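Local coordinates for Low temperature requirement C protein (Listeria monocytogenes, PDB 1Y9I) that probably acts as a phosphatidylglycerophosphatase, a lipid phosphatase of the PgpA family, and binds a calcium and a magnesium ion in a helical bundle that assembles as a tetramer, at residues A[29-34]-A[125-130]; A[69-74]-A[140-145]; A[115-120]-A[147-152]. All coordinates share one frame; numbering follows the deposited sequence.

Contact 1: residues A[29-34]-A[125-130]; sequences AELVLF and PGILAK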
loop_
_atom_site.group_PDB
_atom_site.type_symbol
_atom_site.label_atom_id
_atom_site.label_comp_id
_atom_site.label_asym_id
_atom_site.label_seq_id
_atom_site.Cartn_x
_atom_site.Cartn_y
_atom_site.Cartn_z
ATOM N N ALA A 29 16.321 13.360 13.006
ATOM C CA ALA A 29 15.836 14.739 12.939
ATOM C C ALA A 29 16.550 15.515 11.835
ATOM O O ALA A 29 15.936 16.334 11.148
ATOM C CB ALA A 29 16.040 15.435 14.285
ATOM N N GLU A 30 17.848 15.258 11.675
ATOM C CA GLU A 30 18.643 15.916 10.643
ATOM C C GLU A 30 18.104 15.580 9.252
ATOM O O GLU A 30 18.180 16.397 8.330
ATOM C CB GLU A 30 20.109 15.481 10.749
ATOM C CG GLU A 30 20.865 16.128 11.898
ATOM C CD GLU A 30 21.290 17.552 11.587
ATOM O OE1 GLU A 30 20.415 18.392 11.294
ATOM O OE2 GLU A 30 22.507 17.834 11.636
ATOM N N LEU A 31 17.564 14.372 9.114
ATOM C CA LEU A 31 16.996 13.917 7.847
ATOM C C LEU A 31 15.705 14.675 7.575
ATOM O O LEU A 31 15.417 15.049 6.440
ATOM C CB LEU A 31 16.697 12.408 7.900
ATOM C CG LEU A 31 17.872 11.429 8.037
ATOM C CD1 LEU A 31 17.348 9.976 8.038
ATOM C CD2 LEU A 31 18.840 11.631 6.889
ATOM N N VAL A 32 14.913 14.878 8.620
ATOM C CA VAL A 32 13.661 15.606 8.473
ATOM C C VAL A 32 14.002 17.035 8.048
ATOM O O VAL A 32 13.331 17.620 7.201
ATOM C CB VAL A 32 12.879 15.642 9.799
ATOM C CG1 VAL A 32 11.633 16.508 9.647
ATOM C CG2 VAL A 32 12.496 14.222 10.216
ATOM N N LEU A 33 15.055 17.590 8.638
ATOM C CA LEU A 33 15.484 18.949 8.307
ATOM C C LEU A 33 15.874 18.984 6.826
ATOM O O LEU A 33 15.498 19.898 6.091
ATOM C CB LEU A 33 16.680 19.349 9.180
ATOM C CG LEU A 33 17.210 20.780 9.031
ATOM C CD1 LEU A 33 16.133 21.772 9.445
ATOM C CD2 LEU A 33 18.452 20.955 9.893
ATOM N N PHE A 34 16.617 17.967 6.398
ATOM C CA PHE A 34 17.070 17.845 5.012
ATOM C C PHE A 34 15.885 17.806 4.042
ATOM O O PHE A 34 15.936 18.370 2.948
ATOM C CB PHE A 34 17.891 16.561 4.861
ATOM C CG PHE A 34 18.361 16.301 3.461
ATOM C CD1 PHE A 34 19.477 16.961 2.951
ATOM C CD2 PHE A 34 17.689 15.396 2.651
ATOM C CE1 PHE A 34 19.914 16.722 1.650
ATOM C CE2 PHE A 34 18.116 15.150 1.349
ATOM C CZ PHE A 34 19.233 15.815 0.849
ATOM N N PRO A 125 21.498 10.812 2.758
ATOM C CA PRO A 125 22.307 11.812 3.454
ATOM C C PRO A 125 22.535 11.437 4.918
ATOM O O PRO A 125 21.887 10.533 5.452
ATOM C CB PRO A 125 21.469 13.074 3.310
ATOM C CG PRO A 125 20.073 12.533 3.450
ATOM C CD PRO A 125 20.117 11.294 2.563
ATOM N N GLY A 126 23.464 12.134 5.564
ATOM C CA GLY A 126 23.744 11.884 6.968
ATOM C C GLY A 126 23.883 10.440 7.420
ATOM O O GLY A 126 24.624 9.657 6.825
ATOM N N ILE A 127 23.160 10.097 8.484
ATOM C CA ILE A 127 23.200 8.757 9.066
ATOM C C ILE A 127 22.916 7.639 8.064
ATOM O O ILE A 127 23.412 6.526 8.219
ATOM C CB ILE A 127 22.208 8.644 10.253
ATOM C CG1 ILE A 127 22.383 7.300 10.969
ATOM C CG2 ILE A 127 20.776 8.785 9.757
ATOM C CD1 ILE A 127 23.715 7.141 11.659
ATOM N N LEU A 128 22.124 7.924 7.035
ATOM C CA LEU A 128 21.819 6.895 6.047
ATOM C C LEU A 128 23.073 6.436 5.310
ATOM O O LEU A 128 23.143 5.304 4.833
ATOM C CB LEU A 128 20.764 7.391 5.052
ATOM C CG LEU A 128 19.387 7.643 5.688
ATOM C CD1 LEU A 128 18.409 8.129 4.631
ATOM C CD2 LEU A 128 18.874 6.359 6.336
ATOM N N ALA A 129 24.070 7.310 5.223
ATOM C CA ALA A 129 25.316 6.950 4.555
ATOM C C ALA A 129 26.079 5.941 5.418
ATOM O O ALA A 129 26.703 5.013 4.903
ATOM C CB ALA A 129 26.168 8.193 4.316
ATOM N N LYS A 130 26.013 6.120 6.732
ATOM C CA LYS A 130 26.700 5.229 7.662
ATOM C C LYS A 130 26.068 3.836 7.708
ATOM O O LYS A 130 26.732 2.854 8.037
ATOM C CB LYS A 130 26.715 5.847 9.064
ATOM C CG LYS A 130 27.389 7.211 9.123
ATOM C CD LYS A 130 27.405 7.784 10.539
ATOM C CE LYS A 130 28.301 6.981 11.472
ATOM N NZ LYS A 130 28.281 7.514 12.867
#
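Leu31 and Phe34 of helix 25-36 receive the ring of Pro125 between them, and its CG atom touches both. CG lies over one face of the Phe34 ring, 4.0 Å from the ring centroid and 18° off the normal, the geometry of a CH-pi contact displaced toward the rim at CD2. Leu31 CD2 meets the same Pro125 CG at 3.8 Å and also lies 3.5 Å from Pro125 O. The two methyls of Leu31 divide the work: CD2 goes to the proline, while CD1 reaches Leu128 CG at 3.9 Å and Ile127 CG2 at 4.0 Å, meeting Ile127 at about a right angle. Phe34 gets there because its CG is anti to the backbone N (chi1 178°), which swings the ring out from the helix toward the turn. Gly126, with its positive phi of 46°, carries the chain from Pro125 into the short, weakly bonded helix at about 127-130. Farther out, Ile120 of helix 114-123 and Val147 of helix 143-160 pack on both Leu31 and Leu128. Every side-chain to side-chain contact is apolar, so the 220 Å² interface rests on van der Waals and CH-pi packing; the one polar atom met, Pro125 O, already accepts Leu128 N.

Contact 2: residues A[69-74]-A[140-145]; sequences IQLDVM and HTFLDD. With MG (magnesium ion), chain F.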
loop_
_atom_site.group_PDB
_atom_site.type_symbol
_atom_site.label_atom_id
_atom_site.label_comp_id
_atom_site.label_asym_id
_atom_site.label_seq_id
_atom_site.Cartn_x
_atom_site.Cartn_y
_atom_site.Cartn_z
ATOM N N ILE A 69 14.683 -4.666 12.569
ATOM C CA ILE A 69 15.995 -4.774 13.205
ATOM C C ILE A 69 16.273 -6.225 13.594
ATOM O O ILE A 69 17.400 -6.705 13.471
ATOM C CB ILE A 69 16.090 -3.891 14.465
ATOM C CG1 ILE A 69 15.974 -2.411 14.077
ATOM C CG2 ILE A 69 17.426 -4.134 15.168
ATOM C CD1 ILE A 69 16.075 -1.449 15.255
ATOM N N GLN A 70 15.238 -6.924 14.048
ATOM C CA GLN A 70 15.379 -8.324 14.439
ATOM C C GLN A 70 15.940 -9.147 13.286
ATOM O O GLN A 70 16.817 -9.993 13.483
ATOM C CB GLN A 70 14.026 -8.903 14.856
ATOM C CG GLN A 70 14.058 -10.388 15.209
ATOM C CD GLN A 70 14.950 -10.691 16.404
ATOM O OE1 GLN A 70 16.179 -10.759 16.285
ATOM N NE2 GLN A 70 14.337 -10.864 17.565
ATOM N N LEU A 71 15.427 -8.904 12.083
ATOM C CA LEU A 71 15.885 -9.620 10.903
ATOM C C LEU A 71 17.329 -9.262 10.548
ATOM O O LEU A 71 18.114 -10.144 10.190
ATOM C CB LEU A 71 14.942 -9.354 9.716
ATOM C CG LEU A 71 13.569 -10.040 9.812
ATOM C CD1 LEU A 71 12.626 -9.520 8.710
ATOM C CD2 LEU A 71 13.747 -11.550 9.691
ATOM N N ASP A 72 17.685 -7.981 10.642
ATOM C CA ASP A 72 19.060 -7.560 10.351
ATOM C C ASP A 72 20.051 -8.273 11.265
ATOM O O ASP A 72 21.085 -8.785 10.818
ATOM C CB ASP A 72 19.240 -6.056 10.585
ATOM C CG ASP A 72 18.579 -5.211 9.530
ATOM O OD1 ASP A 72 18.241 -5.754 8.460
ATOM O OD2 ASP A 72 18.418 -3.993 9.774
ATOM N N VAL A 73 19.731 -8.259 12.555
ATOM C CA VAL A 73 20.559 -8.867 13.593
ATOM C C VAL A 73 20.723 -10.365 13.374
ATOM O O VAL A 73 21.819 -10.906 13.522
ATOM C CB VAL A 73 19.954 -8.592 14.989
ATOM C CG1 VAL A 73 20.731 -9.339 16.071
ATOM C CG2 VAL A 73 19.976 -7.094 15.271
HETATM N N MSE A 74 19.638 -11.039 13.013
HETATM C CA MSE A 74 19.708 -12.472 12.763
HETATM C C MSE A 74 20.598 -12.740 11.550
HETATM O O MSE A 74 21.327 -13.731 11.508
HETATM C CB MSE A 74 18.303 -13.042 12.534
HETATM C CG MSE A 74 17.455 -13.084 13.790
HETATM SE SE MSE A 74 18.304 -14.171 15.162
HETATM C CE MSE A 74 16.760 -14.525 16.283
ATOM N N HIS A 140 22.256 -3.844 7.611
ATOM C CA HIS A 140 21.266 -2.805 7.885
ATOM C C HIS A 140 20.222 -2.783 6.775
ATOM O O HIS A 140 19.654 -1.738 6.454
ATOM C CB HIS A 140 21.950 -1.438 7.979
ATOM C CG HIS A 140 22.884 -1.306 9.143
ATOM N ND1 HIS A 140 22.445 -1.280 10.450
ATOM C CD2 HIS A 140 24.233 -1.192 9.196
ATOM C CE1 HIS A 140 23.483 -1.156 11.258
ATOM N NE2 HIS A 140 24.578 -1.100 10.523
ATOM N N THR A 141 19.985 -3.952 6.196
ATOM C CA THR A 141 19.030 -4.120 5.117
ATOM C C THR A 141 17.653 -3.553 5.472
ATOM O O THR A 141 17.017 -2.887 4.653
ATOM C CB THR A 141 18.915 -5.607 4.761
ATOM O OG1 THR A 141 20.194 -6.070 4.302
ATOM C CG2 THR A 141 17.871 -5.831 3.676
ATOM N N PHE A 142 17.195 -3.811 6.688
ATOM C CA PHE A 142 15.893 -3.306 7.120
ATOM C C PHE A 142 15.985 -1.946 7.799
ATOM O O PHE A 142 15.105 -1.098 7.636
ATOM C CB PHE A 142 15.238 -4.296 8.074
ATOM C CG PHE A 142 14.652 -5.478 7.389
ATOM C CD1 PHE A 142 13.325 -5.465 6.974
ATOM C CD2 PHE A 142 15.438 -6.594 7.106
ATOM C CE1 PHE A 142 12.786 -6.544 6.281
ATOM C CE2 PHE A 142 14.906 -7.680 6.410
ATOM C CZ PHE A 142 13.580 -7.653 5.998
ATOM N N LEU A 143 17.051 -1.733 8.559
ATOM C CA LEU A 143 17.211 -0.477 9.273
ATOM C C LEU A 143 17.339 0.760 8.386
ATOM O O LEU A 143 16.843 1.832 8.760
ATOM C CB LEU A 143 18.405 -0.554 10.228
ATOM C CG LEU A 143 18.598 0.693 11.103
ATOM C CD1 LEU A 143 17.317 0.995 11.867
ATOM C CD2 LEU A 143 19.751 0.471 12.070
ATOM N N ASP A 144 17.998 0.646 7.233
ATOM C CA ASP A 144 18.111 1.831 6.383
ATOM C C ASP A 144 16.733 2.329 5.943
ATOM O O ASP A 144 16.475 3.537 5.967
ATOM C CB ASP A 144 19.026 1.598 5.163
ATOM C CG ASP A 144 18.712 0.327 4.399
ATOM O OD1 ASP A 144 17.577 -0.183 4.485
ATOM O OD2 ASP A 144 19.620 -0.154 3.686
ATOM N N ASP A 145 15.848 1.406 5.564
ATOM C CA ASP A 145 14.488 1.764 5.149
ATOM C C ASP A 145 13.713 2.325 6.334
ATOM O O ASP A 145 12.955 3.287 6.200
ATOM C CB ASP A 145 13.730 0.538 4.636
ATOM C CG ASP A 145 14.400 -0.115 3.461
ATOM O OD1 ASP A 145 14.330 0.442 2.349
ATOM O OD2 ASP A 145 15.000 -1.192 3.657
HETATM MG MG MG F . 16.853 -1.932 2.867
HETATM O O HOH W 1 20.173 -2.910 11.723
HETATM O O HOH W 2 18.731 -2.042 2.259
HETATM O O HOH W 3 16.428 -0.477 1.446
#
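Asp72 and Phe142 both have CG anti to their own carbonyl carbon (chi1 -73° and -77°), and these torsions bring the carboxylate of helix 59-76 against the backbone that leads into helix 143-160. Each oxygen takes one amide through its syn lone pair. Phe142 N donates to Asp72 OD1 at 2.8 Å with an N-H...O angle of 160°, and Leu143 N donates to Asp72 OD2 at 2.9 Å, more bent. Two successive amides thus grip the carboxylate in bidentate fashion, which fixes its rotation. Asp72 OD1 also lies at the edge of the Phe142 ring, near CD2, and water 1 links Asp72 OD2 to His140 ND1. Beside this, Leu71 CD1 sits over a face of the Phe142 ring, 3.9 Å from its centroid, in a CH-pi contact.

The same turn carries metal ligands. Magnesium is bound by Thr141 O at 2.0 Å, Asp145 OD2 at 2.1 Å and, longer, Asp144 OD1 at 2.5 Å; waters 2 and 3 and Asp98 complete the site. Because Phe142 directly follows Thr141, Asp72 is a second-shell residue holding the backbone next to a metal ligand. Thr141 OG1 turns elsewhere, to Ile88 O. Around the contact, Leu101 of helix 97-106 packs on Phe142, Trp17 and Leu18 of helix 9-20 pack on Ile69 and Leu143 respectively, and Thr67 of a second subunit packs on Leu71 of helix 59-76.

Contact 3: residues A[115-120]-A[147-152]; sequences TNYGYI and VGAIAA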
loop_
_atom_site.group_PDB
_atom_site.type_symbol
_atom_site.label_atom_id
_atom_site.label_comp_id
_atom_site.label_asym_id
_atom_site.label_seq_id
_atom_site.Cartn_x
_atom_site.Cartn_y
_atom_site.Cartn_z
ATOM N N THR A 115 6.869 10.147 -1.560
ATOM C CA THR A 115 8.002 10.628 -2.336
ATOM C C THR A 115 9.259 10.931 -1.510
ATOM O O THR A 115 10.371 10.656 -1.959
ATOM C CB THR A 115 7.599 11.848 -3.212
ATOM O OG1 THR A 115 6.932 12.827 -2.411
ATOM C CG2 THR A 115 6.658 11.399 -4.328
ATOM N N ASN A 116 9.098 11.461 -0.301
ATOM C CA ASN A 116 10.269 11.743 0.521
ATOM C C ASN A 116 10.962 10.457 0.945
ATOM O O ASN A 116 12.181 10.419 1.117
ATOM C CB ASN A 116 9.893 12.567 1.758
ATOM C CG ASN A 116 9.900 14.060 1.477
ATOM O OD1 ASN A 116 10.512 14.509 0.509
ATOM N ND2 ASN A 116 9.238 14.835 2.328
ATOM N N TYR A 117 10.175 9.403 1.116
ATOM C CA TYR A 117 10.713 8.101 1.496
ATOM C C TYR A 117 11.633 7.590 0.381
ATOM O O TYR A 117 12.780 7.204 0.635
ATOM C CB TYR A 117 9.548 7.138 1.731
ATOM C CG TYR A 117 9.911 5.680 1.924
ATOM C CD1 TYR A 117 10.833 5.286 2.892
ATOM C CD2 TYR A 117 9.257 4.686 1.193
ATOM C CE1 TYR A 117 11.087 3.935 3.138
ATOM C CE2 TYR A 117 9.502 3.337 1.424
ATOM C CZ TYR A 117 10.414 2.967 2.402
ATOM O OH TYR A 117 10.623 1.631 2.654
ATOM N N GLY A 118 11.137 7.611 -0.854
ATOM C CA GLY A 118 11.939 7.149 -1.972
ATOM C C GLY A 118 13.151 8.024 -2.221
ATOM O O GLY A 118 14.259 7.527 -2.407
ATOM N N TYR A 119 12.937 9.336 -2.217
ATOM C CA TYR A 119 14.001 10.299 -2.461
ATOM C C TYR A 119 15.159 10.181 -1.478
ATOM O O TYR A 119 16.324 10.146 -1.877
ATOM C CB TYR A 119 13.426 11.718 -2.408
ATOM C CG TYR A 119 14.463 12.820 -2.506
ATOM C CD1 TYR A 119 15.217 12.995 -3.666
ATOM C CD2 TYR A 119 14.681 13.692 -1.440
ATOM C CE1 TYR A 119 16.161 14.012 -3.765
ATOM C CE2 TYR A 119 15.624 14.715 -1.527
ATOM C CZ TYR A 119 16.357 14.868 -2.692
ATOM O OH TYR A 119 17.282 15.878 -2.790
ATOM N N ILE A 120 14.845 10.111 -0.188
ATOM C CA ILE A 120 15.897 10.039 0.812
ATOM C C ILE A 120 16.647 8.713 0.740
ATOM O O ILE A 120 17.838 8.650 1.046
ATOM C CB ILE A 120 15.336 10.284 2.237
ATOM C CG1 ILE A 120 16.470 10.776 3.145
ATOM C CG2 ILE A 120 14.701 9.008 2.792
ATOM C CD1 ILE A 120 16.004 11.420 4.435
ATOM N N VAL A 147 14.811 3.929 9.023
ATOM C CA VAL A 147 15.252 5.279 9.342
ATOM C C VAL A 147 14.731 6.274 8.311
ATOM O O VAL A 147 14.219 7.334 8.666
ATOM C CB VAL A 147 16.791 5.331 9.426
ATOM C CG1 VAL A 147 17.275 6.767 9.631
ATOM C CG2 VAL A 147 17.254 4.449 10.569
ATOM N N GLY A 148 14.847 5.928 7.034
ATOM C CA GLY A 148 14.348 6.813 5.997
ATOM C C GLY A 148 12.846 7.017 6.133
ATOM O O GLY A 148 12.338 8.125 5.937
ATOM N N ALA A 149 12.132 5.950 6.478
ATOM C CA ALA A 149 10.679 6.018 6.629
ATOM C C ALA A 149 10.253 6.853 7.836
ATOM O O ALA A 149 9.262 7.584 7.775
ATOM C CB ALA A 149 10.101 4.617 6.738
ATOM N N ILE A 150 10.981 6.731 8.938
ATOM C CA ILE A 150 10.653 7.516 10.125
ATOM C C ILE A 150 10.839 8.998 9.783
ATOM O O ILE A 150 10.037 9.839 10.179
ATOM C CB ILE A 150 11.555 7.139 11.324
ATOM C CG1 ILE A 150 11.171 5.751 11.847
ATOM C CG2 ILE A 150 11.393 8.164 12.454
ATOM C CD1 ILE A 150 12.169 5.147 12.828
ATOM N N ALA A 151 11.895 9.306 9.033
ATOM C CA ALA A 151 12.163 10.688 8.627
ATOM C C ALA A 151 11.037 11.221 7.738
ATOM O O ALA A 151 10.549 12.341 7.930
ATOM C CB ALA A 151 13.501 10.762 7.884
ATOM N N ALA A 152 10.631 10.415 6.762
ATOM C CA ALA A 152 9.569 10.800 5.843
ATOM C C ALA A 152 8.238 10.962 6.571
ATOM O O ALA A 152 7.467 11.873 6.273
ATOM C CB ALA A 152 9.436 9.761 4.729
HETATM O O HOH W 4 7.323 13.462 3.917
#
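Tyr117 and Ala152 mark the closest backbone approach between two helices of this helical bundle, their CA atoms 5.2 Å apart. Segments 115-120 of helix 114-123 and 147-152 of helix 143-160 run roughly antiparallel, at 140° between their N-to-C directions, with axes 8.4 Å apart at closest approach. Small residues make that possible: Gly148, Ala149, Ala151 and Ala152 offer a low surface to the larger side chains opposite.

The tight part centres on Gly148 and Ala152. Gly148 has no side chain, and Ile120 CG2 lies directly against its backbone, 3.9 Å from Gly148 CA. Ala152 CB points at the other helix and meets Tyr117 N at 3.7 Å, with Asn116 CB also nearby, 4.1 Å from Ala152 CB. Tyr117 has CG anti to its backbone N (chi1 171°), which lays the ring along helix 143-160: the ring edge at CD1 passes Gly148 C, and CE1 touches Ala149 CB at 3.8 Å. The hydroxyl continues beyond the segments and is hydrogen-bonded to Glu99 O; Ala102 and Val106 of helix 97-106 also pack on this tyrosine.

Between these two helices the fit is looser at Ile120 CD1, 4.3 Å from Ala151 CB, where Leu31 of helix 25-36 packs on both residues. Near Asn116, on which Lys122 of a third subunit packs, a water bridges the helices: water 4 accepts a hydrogen bond from Asn116 ND2 and donates one to Ala152 O, each at 2.8 Å.

Overall arrangement
Helix 143-160 joins the three contacts: its first turn, with the residues leading into it, belongs to contact 2, the next turns to contact 3, and Val147 and Ala151 pack on Leu31 of contact 1. Along the chain the segments alternate, 29-34, 69-74, 115-120, 125-130, 140-145 and 147-152, so the contacts interlock instead of nesting. Centres of contacts 1 and 3 lie about 10 Å apart, whereas contact 2 is about 16 Å from contact 3 and 18 Å from contact 1. Contacts 1 and 2 still touch, through Leu128 CD2 and Asp144 O at 3.7 Å. One helix therefore runs from the magnesium site into the apolar interior of the bundle.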